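Local structure of putative ribose 5-phosphate isomerase (Leishmania infantum, 6FXW) at residues K6-H20 / A33-V47. The protein probably catalyses the interconversion of ribose 5-phosphate and ribulose 5-phosphate in the pentose phosphate pathway, as a type B isomerase. Numbering follows the deposited sequence.
Sequences KRVALGCDHAAYATH and ASKVMYMGPSSDTSV. With SO4 (sulfate ion), chain B.
His20 and Tyr38 form the aromatic centre of this contact, an offset stack with ring centroids 4.1 Å apart and planes only 16° from parallel. The overlap is uneven: His20 CD2 lies 3.3 Å from Tyr38 CZ, over the rim of the phenol rather than its middle. Two bonds fix the pair: His20 ND1 donates in its own ring plane to a lone pair of Tyr17 O (2.9 Å), and Tyr38 OH donates to Pro41 O at 2.6 Å. On the opposite face of the phenol sits Gly40 N, while Cys12 SG approaches the edge, 3.4 Å from Tyr38 OH. Tyr17 lays its ring against the 41-44 loop, Ser43 O over one face and Pro41 O at the edge, a placement set by a chi1 of -179° that swings CG away from the main-chain N.

Upstream, strands 6-12 and 35-38 run parallel, their axes 4.7 Å apart at 21°. Four backbone bonds join Val8 and Leu10 to Lys35, Met37 and Met39, whereas a beta bulge shifts the register between Lys6 and Arg7. Leu10, Val36 and Tyr38, on the same face as Val8, pack against helix 20-29.

The solvent side is looser, with Ser34, Lys35 and Asp44 to Ser46 exposed. Arg7 NH1 merely rests 3.7 Å from Lys35 CB, Arg7 NE being hydrogen-bonded to the main-chain O of Glu64.

Polar links close the far end: a water bridges Asp13 OD2 and Val47 O, and His14 NE2 donates to sulfate O2 (2.8 Å). Arg116, with Arg140 and Arg144 of the second subunit, completes this anion site, consistent with a substrate-phosphate pocket. The whole is a beta-alpha-beta unit at one border of the parallel, Rossmann-like RpiB sheet.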
loop_
_atom_site.group_PDB
_atom_site.type_symbol
_atom_site.label_atom_id
_atom_site.label_comp_id
_atom_site.label_asym_id
_atom_site.label_seq_id
_atom_site.Cartn_x
_atom_site.Cartn_y
_atom_site.Cartn_z
ATOM N N LYS A 6 -9.107 16.842 -19.609
ATOM C CA LYS A 6 -9.119 17.843 -18.561
ATOM C C LYS A 6 -7.887 18.719 -18.574
ATOM O O LYS A 6 -6.803 18.302 -19.008
ATOM C CB LYS A 6 -8.992 17.086 -17.203
ATOM C CG LYS A 6 -10.074 16.075 -16.802
ATOM C CD LYS A 6 -11.423 16.754 -16.704
ATOM C CE LYS A 6 -12.284 16.250 -15.546
ATOM N NZ LYS A 6 -12.134 14.784 -15.271
ATOM N N ARG A 7 -8.056 19.938 -18.078
ATOM C CA ARG A 7 -6.954 20.891 -17.871
ATOM C C ARG A 7 -6.433 20.671 -16.453
ATOM O O ARG A 7 -7.225 20.812 -15.530
ATOM C CB ARG A 7 -7.360 22.325 -18.014
ATOM C CG ARG A 7 -7.587 22.651 -19.473
ATOM C CD ARG A 7 -8.096 24.098 -19.607
ATOM N NE ARG A 7 -7.249 25.133 -19.083
ATOM C CZ ARG A 7 -6.214 25.692 -19.779
ATOM N NH1 ARG A 7 -5.900 25.291 -21.021
ATOM N NH2 ARG A 7 -5.508 26.684 -19.282
ATOM N N VAL A 8 -5.170 20.288 -16.343
ATOM C CA VAL A 8 -4.596 19.787 -15.061
ATOM C C VAL A 8 -3.577 20.799 -14.557
ATOM O O VAL A 8 -2.578 21.137 -15.259
ATOM C CB VAL A 8 -3.966 18.410 -15.267
ATOM C CG1 VAL A 8 -3.312 17.986 -13.921
ATOM C CG2 VAL A 8 -4.979 17.392 -15.804
ATOM N N ALA A 9 -3.717 21.234 -13.324
ATOM C CA ALA A 9 -2.705 21.972 -12.620
ATOM C C ALA A 9 -1.940 21.021 -11.672
ATOM O O ALA A 9 -2.562 20.401 -10.821
ATOM C CB ALA A 9 -3.337 23.100 -11.806
ATOM N N LEU A 10 -0.644 20.997 -11.835
ATOM C CA LEU A 10 0.239 20.113 -11.054
ATOM C C LEU A 10 1.056 20.991 -10.139
ATOM O O LEU A 10 1.837 21.842 -10.629
ATOM C CB LEU A 10 1.181 19.311 -11.961
ATOM C CG LEU A 10 2.297 18.567 -11.254
ATOM C CD1 LEU A 10 1.719 17.410 -10.461
ATOM C CD2 LEU A 10 3.347 17.991 -12.222
ATOM N N GLY A 11 0.969 20.800 -8.839
ATOM C CA GLY A 11 1.794 21.536 -7.867
ATOM C C GLY A 11 2.561 20.582 -6.990
ATOM O O GLY A 11 2.120 19.453 -6.731
ATOM N N CYS A 12 3.674 21.007 -6.491
ATOM C CA CYS A 12 4.400 20.153 -5.597
ATOM C C CYS A 12 5.325 21.015 -4.776
ATOM O O CYS A 12 5.473 22.215 -5.013
ATOM C CB CYS A 12 5.177 19.063 -6.358
ATOM S SG CYS A 12 6.468 19.816 -7.410
ATOM N N ASP A 13 5.891 20.374 -3.744
ATOM C CA ASP A 13 6.983 20.986 -2.977
ATOM C C ASP A 13 8.310 20.408 -3.489
ATOM O O ASP A 13 8.348 19.716 -4.522
ATOM C CB ASP A 13 6.761 20.919 -1.475
ATOM C CG ASP A 13 6.883 19.502 -0.877
ATOM O OD1 ASP A 13 7.204 18.560 -1.616
ATOM O OD2 ASP A 13 6.779 19.405 0.343
ATOM N N HIS A 14 9.361 20.604 -2.752
ATOM C CA HIS A 14 10.685 20.220 -3.208
ATOM C C HIS A 14 10.833 18.694 -3.176
ATOM O O HIS A 14 11.726 18.149 -3.801
ATOM C CB HIS A 14 11.750 20.797 -2.309
ATOM C CG HIS A 14 11.489 20.580 -0.898
ATOM N ND1 HIS A 14 10.570 21.328 -0.185
ATOM C CD2 HIS A 14 11.919 19.578 -0.085
ATOM C CE1 HIS A 14 10.452 20.778 1.018
ATOM N NE2 HIS A 14 11.300 19.744 1.116
ATOM N N ALA A 15 9.967 18.005 -2.445
ATOM C CA ALA A 15 10.127 16.526 -2.410
ATOM C C ALA A 15 10.005 15.943 -3.826
ATOM O O ALA A 15 10.636 14.899 -4.154
ATOM C CB ALA A 15 9.108 15.925 -1.541
ATOM N N ALA A 16 9.215 16.582 -4.697
ATOM C CA ALA A 16 8.957 16.110 -6.016
ATOM C C ALA A 16 9.749 16.858 -7.075
ATOM O O ALA A 16 9.540 16.670 -8.262
ATOM C CB ALA A 16 7.483 16.165 -6.345
ATOM N N TYR A 17 10.698 17.643 -6.645
ATOM C CA TYR A 17 11.402 18.489 -7.653
ATOM C C TYR A 17 12.186 17.624 -8.610
ATOM O O TYR A 17 12.101 17.829 -9.817
ATOM C CB TYR A 17 12.249 19.545 -6.984
ATOM C CG TYR A 17 12.939 20.425 -7.961
ATOM C CD1 TYR A 17 12.218 21.336 -8.682
ATOM C CD2 TYR A 17 14.291 20.396 -8.064
ATOM C CE1 TYR A 17 12.834 22.187 -9.594
ATOM C CE2 TYR A 17 14.950 21.197 -8.997
ATOM C CZ TYR A 17 14.195 22.102 -9.725
ATOM O OH TYR A 17 14.781 23.009 -10.633
ATOM N N ALA A 18 12.875 16.616 -8.115
ATOM C CA ALA A 18 13.616 15.725 -8.969
ATOM C C ALA A 18 12.783 14.995 -9.996
ATOM O O ALA A 18 13.264 14.750 -11.098
ATOM C CB ALA A 18 14.413 14.765 -8.121
ATOM N N THR A 19 11.532 14.682 -9.684
ATOM C CA THR A 19 10.662 13.842 -10.508
ATOM C C THR A 19 9.554 14.604 -11.168
ATOM O O THR A 19 8.740 14.029 -11.848
ATOM C CB THR A 19 10.009 12.700 -9.689
ATOM O OG1 THR A 19 9.461 13.259 -8.519
ATOM C CG2 THR A 19 11.059 11.606 -9.316
ATOM N N HIS A 20 9.485 15.951 -11.023
ATOM C CA HIS A 20 8.269 16.614 -11.443
ATOM C C HIS A 20 8.082 16.495 -12.967
ATOM O O HIS A 20 6.950 16.431 -13.483
ATOM C CB HIS A 20 8.160 18.118 -10.986
ATOM C CG HIS A 20 9.025 19.091 -11.775
ATOM N ND1 HIS A 20 10.317 19.360 -11.436
ATOM C CD2 HIS A 20 8.707 19.962 -12.752
ATOM C CE1 HIS A 20 10.796 20.317 -12.219
ATOM N NE2 HIS A 20 9.829 20.705 -13.034
ATOM N N ALA A 33 -5.502 14.518 -20.547
ATOM C CA ALA A 33 -5.255 15.906 -20.268
ATOM C C ALA A 33 -5.167 16.738 -21.522
ATOM O O ALA A 33 -4.404 16.383 -22.414
ATOM C CB ALA A 33 -3.949 16.044 -19.522
ATOM N N SER A 34 -5.898 17.822 -21.573
ATOM C CA SER A 34 -5.717 18.760 -22.712
ATOM C C SER A 34 -4.651 19.761 -22.477
ATOM O O SER A 34 -4.231 20.422 -23.436
ATOM C CB SER A 34 -7.022 19.518 -22.909
ATOM O OG SER A 34 -7.479 20.192 -21.771
ATOM N N LYS A 35 -4.265 19.981 -21.227
ATOM C CA LYS A 35 -3.199 20.877 -20.873
ATOM C C LYS A 35 -2.692 20.468 -19.494
ATOM O O LYS A 35 -3.511 20.034 -18.686
ATOM C CB LYS A 35 -3.756 22.278 -20.720
ATOM C CG LYS A 35 -2.796 23.325 -20.231
ATOM C CD LYS A 35 -1.944 23.830 -21.278
ATOM C CE LYS A 35 -1.219 25.094 -20.750
ATOM N NZ LYS A 35 -0.426 25.619 -21.904
ATOM N N VAL A 36 -1.398 20.555 -19.246
ATOM C CA VAL A 36 -0.800 20.343 -17.941
ATOM C C VAL A 36 0.003 21.573 -17.626
ATOM O O VAL A 36 0.911 21.959 -18.402
ATOM C CB VAL A 36 0.063 19.075 -17.846
ATOM C CG1 VAL A 36 0.350 18.795 -16.388
ATOM C CG2 VAL A 36 -0.634 17.922 -18.526
ATOM N N MET A 37 -0.265 22.208 -16.484
ATOM C CA MET A 37 0.419 23.419 -16.039
ATOM C C MET A 37 1.181 23.128 -14.758
ATOM O O MET A 37 0.568 22.697 -13.765
ATOM C CB MET A 37 -0.623 24.527 -15.734
ATOM C CG MET A 37 -1.317 25.061 -16.958
ATOM S SD MET A 37 -2.964 25.765 -16.632
ATOM C CE MET A 37 -3.917 24.316 -16.305
ATOM N N TYR A 38 2.486 23.389 -14.694
ATOM C CA TYR A 38 3.299 23.153 -13.538
ATOM C C TYR A 38 3.391 24.314 -12.644
ATOM O O TYR A 38 3.813 25.411 -13.141
ATOM C CB TYR A 38 4.704 22.702 -13.965
ATOM C CG TYR A 38 5.622 22.467 -12.812
ATOM C CD1 TYR A 38 5.383 21.449 -11.898
ATOM C CD2 TYR A 38 6.760 23.278 -12.565
ATOM C CE1 TYR A 38 6.152 21.240 -10.829
ATOM C CE2 TYR A 38 7.572 23.055 -11.513
ATOM C CZ TYR A 38 7.320 21.978 -10.602
ATOM O OH TYR A 38 8.134 21.814 -9.564
ATOM N N MET A 39 2.973 24.192 -11.415
ATOM C CA MET A 39 3.035 25.250 -10.477
ATOM C C MET A 39 3.675 24.983 -9.267
ATOM O O MET A 39 3.300 25.595 -8.309
ATOM C CB MET A 39 1.613 25.799 -10.118
ATOM C CG MET A 39 0.529 25.424 -11.064
ATOM S SD MET A 39 -1.020 26.092 -10.529
ATOM C CE MET A 39 -1.549 26.473 -12.158
ATOM N N GLY A 40 4.651 24.113 -9.267
ATOM C CA GLY A 40 5.591 23.922 -8.197
ATOM C C GLY A 40 6.828 24.675 -8.417
ATOM O O GLY A 40 6.873 25.512 -9.346
ATOM N N PRO A 41 7.875 24.425 -7.593
ATOM C CA PRO A 41 9.092 25.111 -7.667
ATOM C C PRO A 41 9.889 24.848 -8.947
ATOM O O PRO A 41 9.923 23.726 -9.457
ATOM C CB PRO A 41 9.888 24.639 -6.464
ATOM C CG PRO A 41 9.320 23.302 -6.046
ATOM C CD PRO A 41 7.932 23.345 -6.539
ATOM N N SER A 42 10.491 25.921 -9.472
ATOM C CA SER A 42 11.316 25.810 -10.678
ATOM C C SER A 42 12.751 26.064 -10.302
ATOM O O SER A 42 13.504 26.543 -11.062
ATOM C CB SER A 42 10.815 26.757 -11.794
ATOM O OG SER A 42 9.669 26.161 -12.426
ATOM N N SER A 43 13.069 25.741 -9.067
ATOM C CA SER A 43 14.453 25.788 -8.596
ATOM C C SER A 43 14.618 24.722 -7.572
ATOM O O SER A 43 13.613 24.260 -7.003
ATOM C CB SER A 43 14.785 27.106 -7.918
ATOM O OG SER A 43 15.944 26.879 -7.137
ATOM N N ASP A 44 15.896 24.364 -7.303
ATOM C CA ASP A 44 16.245 23.376 -6.309
ATOM C C ASP A 44 16.297 23.863 -4.884
ATOM O O ASP A 44 17.249 23.572 -4.119
ATOM C CB ASP A 44 17.560 22.724 -6.722
ATOM C CG ASP A 44 17.816 21.394 -6.018
ATOM O OD1 ASP A 44 16.871 20.770 -5.478
ATOM O OD2 ASP A 44 18.995 20.999 -6.023
ATOM N N THR A 45 15.222 24.543 -4.445
ATOM C CA THR A 45 15.176 25.197 -3.123
ATOM C C THR A 45 14.162 24.439 -2.200
ATOM O O THR A 45 13.273 23.751 -2.667
ATOM C CB THR A 45 14.805 26.701 -3.333
ATOM O OG1 THR A 45 13.597 26.803 -4.136
ATOM C CG2 THR A 45 15.946 27.494 -4.072
ATOM N N SER A 46 14.325 24.557 -0.908
ATOM C CA SER A 46 13.302 24.043 0.019
ATOM C C SER A 46 12.138 25.009 -0.012
ATOM O O SER A 46 12.316 26.203 0.113
ATOM C CB SER A 46 13.910 24.029 1.414
ATOM O OG SER A 46 13.034 23.368 2.243
ATOM N N VAL A 47 10.885 24.462 -0.041
ATOM C CA VAL A 47 9.750 25.266 -0.044
ATOM C C VAL A 47 8.650 24.657 0.854
ATOM O O VAL A 47 8.869 23.549 1.360
ATOM C CB VAL A 47 9.257 25.524 -1.464
ATOM C CG1 VAL A 47 10.302 26.182 -2.374
ATOM C CG2 VAL A 47 8.870 24.210 -2.146
HETATM S S SO4 B . 11.643 17.854 4.415
HETATM O O1 SO4 B . 12.901 17.476 5.172
HETATM O O2 SO4 B . 11.887 17.738 2.978
HETATM O O3 SO4 B . 10.621 16.793 4.930
HETATM O O4 SO4 B . 11.355 19.206 4.798
HETATM O O HOH W 1 7.014 21.520 2.046
#